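Local structure of TATA-box-binding protein (Methanococcus jannaschii, 2Z8U) at residues Glu31-Ile36 with Leu61-Ser66; Glu38-Glu43 with Pro48-Arg53; Gly140-Leu145 with Val151-Gly156. The protein probably binds the TATA box of archaeal promoters close to the transcription start and helps activate genes transcribed by RNA polymerase. One frame throughout, in Å; residues are numbered along the deposited sequence.

Interaction 1 of 3, residues Glu31-Ile36 with Leu61-Ser66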
loop_
_atom_site.group_PDB
_atom_site.type_symbol
_atom_site.label_atom_id
_atom_site.label_comp_id
_atom_site.label_asym_id
_atom_site.label_seq_id
_atom_site.Cartn_x
_atom_site.Cartn_y
_atom_site.Cartn_z
ATOM N N GLU B 31 -32.273 29.216 0.764
ATOM C CA GLU B 31 -32.745 30.212 -0.207
ATOM C C GLU B 31 -33.184 31.531 0.487
ATOM O O GLU B 31 -32.845 32.622 0.028
ATOM C CB GLU B 31 -33.852 29.655 -1.107
ATOM C CG GLU B 31 -34.435 30.722 -2.067
ATOM C CD GLU B 31 -35.441 30.181 -3.062
ATOM O OE1 GLU B 31 -35.874 29.009 -2.908
ATOM O OE2 GLU B 31 -35.796 30.933 -4.008
ATOM N N GLU B 32 -33.930 31.425 1.583
ATOM C CA GLU B 32 -34.339 32.597 2.349
ATOM C C GLU B 32 -33.169 33.248 3.089
ATOM O O GLU B 32 -33.126 34.460 3.209
ATOM C CB GLU B 32 -35.461 32.243 3.326
ATOM C CG GLU B 32 -36.814 32.082 2.625
ATOM C CD GLU B 32 -37.980 32.031 3.592
ATOM O OE1 GLU B 32 -37.746 32.023 4.818
ATOM O OE2 GLU B 32 -39.133 31.993 3.113
ATOM N N VAL B 33 -32.219 32.449 3.577
ATOM C CA VAL B 33 -30.978 33.002 4.183
ATOM C C VAL B 33 -30.248 33.849 3.134
ATOM O O VAL B 33 -29.834 34.989 3.398
ATOM C CB VAL B 33 -30.072 31.868 4.754
ATOM C CG1 VAL B 33 -28.755 32.410 5.287
ATOM C CG2 VAL B 33 -30.794 31.107 5.860
ATOM N N ALA B 34 -30.134 33.331 1.915
ATOM C CA ALA B 34 -29.486 34.097 0.849
ATOM C C ALA B 34 -30.230 35.386 0.488
ATOM O O ALA B 34 -29.610 36.370 0.059
ATOM C CB ALA B 34 -29.278 33.220 -0.382
ATOM N N MET B 35 -31.550 35.398 0.672
ATOM C CA MET B 35 -32.331 36.620 0.453
ATOM C C MET B 35 -32.009 37.739 1.440
ATOM O O MET B 35 -32.239 38.905 1.152
ATOM C CB MET B 35 -33.825 36.339 0.529
ATOM C CG MET B 35 -34.341 35.530 -0.625
ATOM S SD MET B 35 -36.090 35.237 -0.384
ATOM C CE MET B 35 -36.507 34.389 -1.861
ATOM N N ILE B 36 -31.491 37.400 2.603
ATOM C CA ILE B 36 -31.287 38.466 3.581
ATOM C C ILE B 36 -29.843 38.739 3.951
ATOM O O ILE B 36 -29.503 39.881 4.264
ATOM C CB ILE B 36 -32.159 38.290 4.838
ATOM C CG1 ILE B 36 -31.868 36.953 5.495
ATOM C CG2 ILE B 36 -33.664 38.517 4.492
ATOM C CD1 ILE B 36 -32.599 36.698 6.784
ATOM N N LEU B 61 -18.567 32.498 7.107
ATOM C CA LEU B 61 -19.402 31.438 7.663
ATOM C C LEU B 61 -19.881 30.541 6.535
ATOM O O LEU B 61 -20.189 31.020 5.441
ATOM C CB LEU B 61 -20.609 32.031 8.413
ATOM C CG LEU B 61 -20.356 32.887 9.674
ATOM C CD1 LEU B 61 -20.210 34.367 9.330
ATOM C CD2 LEU B 61 -21.517 32.724 10.608
ATOM N N LEU B 62 -19.939 29.243 6.817
ATOM C CA LEU B 62 -20.513 28.261 5.929
ATOM C C LEU B 62 -21.712 27.694 6.661
ATOM O O LEU B 62 -21.582 27.211 7.794
ATOM C CB LEU B 62 -19.496 27.162 5.591
ATOM C CG LEU B 62 -19.954 25.916 4.806
ATOM C CD1 LEU B 62 -20.545 26.245 3.447
ATOM C CD2 LEU B 62 -18.789 24.937 4.657
ATOM N N ILE B 63 -22.888 27.836 6.045
ATOM C CA ILE B 63 -24.128 27.421 6.685
ATOM C C ILE B 63 -24.803 26.290 5.903
ATOM O O ILE B 63 -25.033 26.426 4.702
ATOM C CB ILE B 63 -25.135 28.592 6.811
ATOM C CG1 ILE B 63 -24.466 29.834 7.428
ATOM C CG2 ILE B 63 -26.382 28.130 7.596
ATOM C CD1 ILE B 63 -25.350 31.060 7.508
ATOM N N PHE B 64 -25.165 25.213 6.603
ATOM C CA PHE B 64 -25.842 24.080 5.968
ATOM C C PHE B 64 -27.334 24.022 6.332
ATOM O O PHE B 64 -27.748 24.573 7.350
ATOM C CB PHE B 64 -25.136 22.779 6.372
ATOM C CG PHE B 64 -23.779 22.599 5.736
ATOM C CD1 PHE B 64 -23.668 22.204 4.399
ATOM C CD2 PHE B 64 -22.626 22.814 6.465
ATOM C CE1 PHE B 64 -22.414 22.025 3.802
ATOM C CE2 PHE B 64 -21.359 22.629 5.882
ATOM C CZ PHE B 64 -21.262 22.232 4.543
ATOM N N ARG B 65 -28.131 23.346 5.496
ATOM C CA ARG B 65 -29.549 23.082 5.777
ATOM C C ARG B 65 -29.754 22.356 7.132
ATOM O O ARG B 65 -30.731 22.596 7.814
ATOM C CB ARG B 65 -30.167 22.264 4.613
ATOM C CG ARG B 65 -31.682 22.084 4.644
ATOM C CD ARG B 65 -32.265 21.766 3.225
ATOM N NE ARG B 65 -31.841 22.776 2.237
ATOM C CZ ARG B 65 -32.426 23.967 2.041
ATOM N NH1 ARG B 65 -33.515 24.329 2.721
ATOM N NH2 ARG B 65 -31.924 24.805 1.142
ATOM N N SER B 66 -28.827 21.483 7.507
ATOM C CA SER B 66 -28.832 20.814 8.832
ATOM C C SER B 66 -28.773 21.786 10.018
ATOM O O SER B 66 -29.064 21.414 11.151
ATOM C CB SER B 66 -27.638 19.869 8.944
ATOM O OG SER B 66 -26.426 20.624 9.022
#
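V33 and I63 form a small apolar contact between helix 30-36 and strand 59-63, within the first repeat of the saddle-shaped TBP fold. The meeting is light, since no hydrogen bond joins the two segments and V33 and I63 touch only through terminal methyls. V33 reaches out with CG1, the branch anti to the backbone N (chi1 176°), and this methyl lies 4.3 Å from I63 CD1. I63 meets it at full stretch, its chain extended beyond CG1 (chi2 176°) so that CD1 lies far from the strand backbone. Both residues are buried. A second, looser approach lies at the exposed border, where R65 bends its chain back towards the start of the helix. The guanidinium turns an edge to the backbone there, with R65 NH2 4.4 Å from E31 N; this is proximity rather than a bond. The same NH2 makes a weak hydrogen bond to Y42 OH. L50, from the adjoining strand 50-54, packs against V33 and A34, while L91 of helix 77-94 touches V33, so the short helix sits between strands 50-54 and 59-63 and the long helix 77-94.

Interaction 2 of 3, residues Glu38-Glu43 with Pro48-Arg53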
loop_
_atom_site.group_PDB
_atom_site.type_symbol
_atom_site.label_atom_id
_atom_site.label_comp_id
_atom_site.label_asym_id
_atom_site.label_seq_id
_atom_site.Cartn_x
_atom_site.Cartn_y
_atom_site.Cartn_z
ATOM N N GLU B 38 -26.292 39.809 3.249
ATOM C CA GLU B 38 -25.444 40.447 2.251
ATOM C C GLU B 38 -24.146 39.645 2.136
ATOM O O GLU B 38 -23.684 39.074 3.125
ATOM C CB GLU B 38 -25.156 41.900 2.638
ATOM C CG GLU B 38 -26.372 42.837 2.545
ATOM C CD GLU B 38 -26.778 43.186 1.117
ATOM O OE1 GLU B 38 -25.884 43.474 0.283
ATOM O OE2 GLU B 38 -28.003 43.191 0.830
ATOM N N ASN B 39 -23.583 39.577 0.932
ATOM C CA ASN B 39 -22.319 38.872 0.697
ATOM C C ASN B 39 -22.472 37.351 0.708
ATOM O O ASN B 39 -21.501 36.635 1.009
ATOM C CB ASN B 39 -21.262 39.267 1.746
ATOM C CG ASN B 39 -20.943 40.753 1.742
ATOM O OD1 ASN B 39 -20.558 41.311 2.769
ATOM N ND2 ASN B 39 -21.094 41.399 0.591
ATOM N N ALA B 40 -23.680 36.861 0.415
ATOM C CA ALA B 40 -23.978 35.423 0.500
ATOM C C ALA B 40 -23.807 34.777 -0.855
ATOM O O ALA B 40 -24.311 35.289 -1.868
ATOM C CB ALA B 40 -25.397 35.177 1.024
ATOM N N GLU B 41 -23.078 33.672 -0.877
ATOM C CA GLU B 41 -22.910 32.857 -2.077
ATOM C C GLU B 41 -23.642 31.535 -1.856
ATOM O O GLU B 41 -23.309 30.784 -0.918
ATOM C CB GLU B 41 -21.423 32.615 -2.328
ATOM C CG GLU B 41 -21.107 31.864 -3.622
ATOM C CD GLU B 41 -19.616 31.549 -3.807
ATOM O OE1 GLU B 41 -18.802 31.880 -2.918
ATOM O OE2 GLU B 41 -19.260 30.963 -4.858
ATOM N N TYR B 42 -24.644 31.261 -2.689
ATOM C CA TYR B 42 -25.415 30.019 -2.585
ATOM C C TYR B 42 -25.773 29.448 -3.955
ATOM O O TYR B 42 -26.563 30.037 -4.687
ATOM C CB TYR B 42 -26.687 30.237 -1.743
ATOM C CG TYR B 42 -27.548 29.005 -1.548
ATOM C CD1 TYR B 42 -27.010 27.818 -1.041
ATOM C CD2 TYR B 42 -28.907 29.034 -1.849
ATOM C CE1 TYR B 42 -27.802 26.690 -0.858
ATOM C CE2 TYR B 42 -29.706 27.916 -1.663
ATOM C CZ TYR B 42 -29.145 26.747 -1.161
ATOM O OH TYR B 42 -29.937 25.625 -0.983
ATOM N N GLU B 43 -25.175 28.308 -4.290
ATOM C CA GLU B 43 -25.405 27.631 -5.574
ATOM C C GLU B 43 -25.712 26.173 -5.274
ATOM O O GLU B 43 -24.808 25.328 -5.304
ATOM C CB GLU B 43 -24.157 27.714 -6.460
ATOM C CG GLU B 43 -23.232 28.902 -6.187
ATOM C CD GLU B 43 -23.337 29.996 -7.237
ATOM O OE1 GLU B 43 -22.529 30.952 -7.170
ATOM O OE2 GLU B 43 -24.209 29.902 -8.131
ATOM N N PRO B 48 -23.944 22.190 -1.539
ATOM C CA PRO B 48 -25.153 22.270 -0.721
ATOM C C PRO B 48 -25.156 23.397 0.327
ATOM O O PRO B 48 -26.225 23.754 0.807
ATOM C CB PRO B 48 -25.188 20.900 -0.016
ATOM C CG PRO B 48 -24.120 20.049 -0.719
ATOM C CD PRO B 48 -23.097 21.067 -1.104
ATOM N N GLY B 49 -23.988 23.937 0.671
ATOM C CA GLY B 49 -23.867 24.933 1.757
ATOM C C GLY B 49 -23.909 26.377 1.279
ATOM O O GLY B 49 -23.666 26.667 0.093
ATOM N N LEU B 50 -24.233 27.290 2.192
ATOM C CA LEU B 50 -24.259 28.717 1.875
ATOM C C LEU B 50 -23.062 29.393 2.507
ATOM O O LEU B 50 -22.769 29.157 3.685
ATOM C CB LEU B 50 -25.566 29.374 2.370
ATOM C CG LEU B 50 -25.719 30.886 2.208
ATOM C CD1 LEU B 50 -27.178 31.231 1.991
ATOM C CD2 LEU B 50 -25.127 31.685 3.377
ATOM N N VAL B 51 -22.409 30.274 1.751
ATOM C CA VAL B 51 -21.225 31.001 2.237
ATOM C C VAL B 51 -21.539 32.473 2.450
ATOM O O VAL B 51 -22.080 33.119 1.564
ATOM C CB VAL B 51 -20.017 30.866 1.262
ATOM C CG1 VAL B 51 -18.803 31.639 1.775
ATOM C CG2 VAL B 51 -19.672 29.399 1.043
ATOM N N CYS B 52 -21.228 32.983 3.643
ATOM C CA CYS B 52 -21.374 34.399 3.958
ATOM C C CYS B 52 -20.026 34.957 4.418
ATOM O O CYS B 52 -19.442 34.470 5.384
ATOM C CB CYS B 52 -22.425 34.641 5.042
ATOM S SG CYS B 52 -22.609 36.451 5.438
ATOM N N ARG B 53 -19.542 35.974 3.716
ATOM C CA ARG B 53 -18.243 36.571 4.020
ATOM C C ARG B 53 -18.414 37.960 4.596
ATOM O O ARG B 53 -18.806 38.890 3.888
ATOM C CB ARG B 53 -17.353 36.597 2.783
ATOM C CG ARG B 53 -16.544 35.330 2.594
ATOM C CD ARG B 53 -15.683 35.414 1.350
ATOM N NE ARG B 53 -16.241 34.613 0.263
ATOM C CZ ARG B 53 -15.820 33.390 -0.047
ATOM N NH1 ARG B 53 -14.823 32.834 0.647
ATOM N NH2 ARG B 53 -16.387 32.724 -1.053
HETATM O O HOH W 1 -23.816 26.557 -2.621
#
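E38 meets C52 through its backbone, the carbonyl O lying 3.7 Å from C52 SG, at the start of a short antiparallel pairing between residues 38-43 and strand 50-54. N39 adds the first rung, a weak one, in which R53 N donates to N39 O over 3.4 Å. A40 and C52 form a non-hydrogen-bonded pair; here the backbone comes close through a CA-H...O contact, A40 CA to V51 O at 3.2 Å, and the A40 methyl touches a branch of L50. At E41 the pairing is regular, with a bond each way. E41 N donates to V51 O at 2.7 Å, and V51 N returns an almost straight bond to E41 O at 2.9 Å. The E41 side chain leaves with CG anti to the backbone N (chi1 -175°) and runs on extended beside R53, which points the same way. Their salt bridge is weakly directed: E41 OE1 lies 3.2 Å from R53 NH2, with the carboxylate and guanidinium planes 44° apart. V51 CG1 supports one face of that guanidinium, and R53 NH1 forms a salt bridge with D123 of the second subunit. Y42 crosses L50 at about a right angle, its CB 3.9 Å from L50 CD1. The ring turns an edge to the turn backbone, with P48 O and G49 O in its plane and Y42 CD1 3.7 Å from G49 O. By E43 direct pairing has given way to a water that accepts from E43 N and donates to G49 O. The result is a beta hairpin whose short strand 40-41 is an outermost strand of the chain's curved antiparallel sheet, as in the TBP saddle.

Interaction 3 of 3, residues Gly140-Leu145 with Val151-Gly156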
loop_
_atom_site.group_PDB
_atom_site.type_symbol
_atom_site.label_atom_id
_atom_site.label_comp_id
_atom_site.label_asym_id
_atom_site.label_seq_id
_atom_site.Cartn_x
_atom_site.Cartn_y
_atom_site.Cartn_z
ATOM N N GLY B 140 10.422 26.460 5.609
ATOM C CA GLY B 140 10.134 25.939 6.951
ATOM C C GLY B 140 10.273 24.433 7.033
ATOM O O GLY B 140 10.225 23.730 6.012
ATOM N N LEU B 141 10.483 23.957 8.253
ATOM C CA LEU B 141 10.515 22.553 8.565
ATOM C C LEU B 141 9.147 22.106 9.130
ATOM O O LEU B 141 8.549 22.808 9.968
ATOM C CB LEU B 141 11.616 22.329 9.599
ATOM C CG LEU B 141 11.831 20.926 10.145
ATOM C CD1 LEU B 141 13.298 20.679 10.316
ATOM C CD2 LEU B 141 11.094 20.752 11.455
ATOM N N VAL B 142 8.668 20.949 8.668
ATOM C CA VAL B 142 7.385 20.398 9.102
ATOM C C VAL B 142 7.614 19.325 10.162
ATOM O O VAL B 142 8.426 18.416 10.005
ATOM C CB VAL B 142 6.534 19.860 7.917
ATOM C CG1 VAL B 142 5.174 19.351 8.398
ATOM C CG2 VAL B 142 6.338 20.958 6.863
ATOM N N TYR B 143 6.880 19.458 11.255
ATOM C CA TYR B 143 7.058 18.612 12.403
ATOM C C TYR B 143 5.669 18.228 12.915
ATOM O O TYR B 143 4.897 19.082 13.326
ATOM C CB TYR B 143 7.836 19.429 13.444
ATOM C CG TYR B 143 8.183 18.750 14.739
ATOM C CD1 TYR B 143 8.351 19.507 15.904
ATOM C CD2 TYR B 143 8.351 17.372 14.815
ATOM C CE1 TYR B 143 8.687 18.902 17.103
ATOM C CE2 TYR B 143 8.686 16.761 16.008
ATOM C CZ TYR B 143 8.859 17.534 17.144
ATOM O OH TYR B 143 9.191 16.930 18.334
ATOM N N ARG B 144 5.341 16.949 12.881
ATOM C CA ARG B 144 4.043 16.519 13.387
ATOM C C ARG B 144 4.147 16.008 14.828
ATOM O O ARG B 144 5.030 15.202 15.140
ATOM C CB ARG B 144 3.422 15.480 12.443
ATOM C CG ARG B 144 1.946 15.208 12.707
ATOM C CD ARG B 144 1.282 14.655 11.464
ATOM N NE ARG B 144 -0.099 14.211 11.678
ATOM C CZ ARG B 144 -0.904 13.789 10.704
ATOM N NH1 ARG B 144 -0.464 13.760 9.454
ATOM N NH2 ARG B 144 -2.149 13.368 10.975
ATOM N N LEU B 145 3.266 16.480 15.709
ATOM C CA LEU B 145 3.198 15.953 17.081
ATOM C C LEU B 145 1.967 15.067 17.272
ATOM O O LEU B 145 0.930 15.298 16.650
ATOM C CB LEU B 145 3.180 17.084 18.115
ATOM C CG LEU B 145 4.405 17.967 18.383
ATOM C CD1 LEU B 145 4.128 18.871 19.596
ATOM C CD2 LEU B 145 5.650 17.127 18.620
ATOM N N VAL B 151 0.227 20.030 13.982
ATOM C CA VAL B 151 1.239 20.153 12.950
ATOM C C VAL B 151 1.983 21.412 13.238
ATOM O O VAL B 151 1.374 22.468 13.452
ATOM C CB VAL B 151 0.639 20.196 11.517
ATOM C CG1 VAL B 151 1.742 20.540 10.466
ATOM C CG2 VAL B 151 0.010 18.880 11.209
ATOM N N VAL B 152 3.307 21.305 13.285
ATOM C CA VAL B 152 4.159 22.458 13.615
ATOM C C VAL B 152 5.016 22.818 12.399
ATOM O O VAL B 152 5.511 21.933 11.714
ATOM C CB VAL B 152 5.075 22.153 14.822
ATOM C CG1 VAL B 152 5.931 23.389 15.193
ATOM C CG2 VAL B 152 4.235 21.697 16.038
ATOM N N LEU B 153 5.124 24.105 12.114
ATOM C CA LEU B 153 6.067 24.590 11.116
ATOM C C LEU B 153 7.075 25.487 11.813
ATOM O O LEU B 153 6.702 26.407 12.555
ATOM C CB LEU B 153 5.357 25.374 10.015
ATOM C CG LEU B 153 4.000 24.840 9.543
ATOM C CD1 LEU B 153 3.329 25.890 8.680
ATOM C CD2 LEU B 153 4.172 23.541 8.777
ATOM N N ILE B 154 8.347 25.206 11.592
ATOM C CA ILE B 154 9.421 25.975 12.201
ATOM C C ILE B 154 10.213 26.655 11.101
ATOM O O ILE B 154 10.681 25.983 10.174
ATOM C CB ILE B 154 10.377 25.065 12.999
ATOM C CG1 ILE B 154 9.609 24.277 14.077
ATOM C CG2 ILE B 154 11.507 25.924 13.599
ATOM C CD1 ILE B 154 10.398 23.141 14.748
ATOM N N PHE B 155 10.397 27.967 11.228
ATOM C CA PHE B 155 11.099 28.758 10.218
ATOM C C PHE B 155 12.507 29.138 10.668
ATOM O O PHE B 155 12.781 29.177 11.877
ATOM C CB PHE B 155 10.250 29.980 9.836
ATOM C CG PHE B 155 8.913 29.598 9.274
ATOM C CD1 PHE B 155 8.809 29.191 7.947
ATOM C CD2 PHE B 155 7.785 29.536 10.091
ATOM C CE1 PHE B 155 7.586 28.770 7.417
ATOM C CE2 PHE B 155 6.545 29.116 9.566
ATOM C CZ PHE B 155 6.454 28.746 8.227
ATOM N N GLY B 156 13.398 29.370 9.694
ATOM C CA GLY B 156 14.803 29.748 9.976
ATOM C C GLY B 156 14.908 31.025 10.800
ATOM O O GLY B 156 15.919 31.275 11.461
#
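L141 and I154 begin the tightly packed part of this antiparallel pairing, where two hydrogen-bonded pairs clasp the strands. L141 N donates to I154 O at 2.8 Å, and I154 N answers to L141 O. Y143 and V152 repeat the exchange, the shorter bond being V152 N to Y143 O at 2.7 Å. On the face carrying these four residues, L141 and I154 run side by side and meet at CD2 and CD1, 4.1 Å apart. Helices 121-127 and 168-183 cover this face, and Y143 OH is hydrogen-bonded to T181. On the other face V142 CG2 lies 3.9 Å from L153 CD2. G140 lets the F155 ring come close, F155 CD1 lying 3.7 Å from G140 CA. The R144-L145 end is looser, both residues being partly exposed: R144 CG stands 4.4 Å from V151 CG2, and L145 only brushes V152 with CG. R144 holds its chain extended (chi1 -167°), and its guanidinium makes weak hydrogen bonds to backbone carbonyls of the second subunit. Such a hairpin, helices behind and an apolar face in front, here packed against by the second subunit, is typical of the TBP saddle, whose concave sheet face binds DNA in relatives; F155 is probably one of the phenylalanines that wedge between base pairs.

Overall arrangement
Interactions 1 and 2 share one end of the saddle, their centres about 7 Å apart, and L50 connects them: it packs on Y42 in the hairpin and on V33 and A34 of the helix, and its O probably accepts a hydrogen bond from I63 N. Both are partly buried, with exposed residues at their borders. Interaction 3, across the chain's centre in the second repeat and about 34 Å from interaction 2 between centres, is a buried contact built from backbone bonds and apolar side chains. Interaction 2 pairs a shorter edge strand and adds a salt bridge and a water, whereas interaction 1 joins helix to sheet through little more than two methyl groups. All three reach the same sheet.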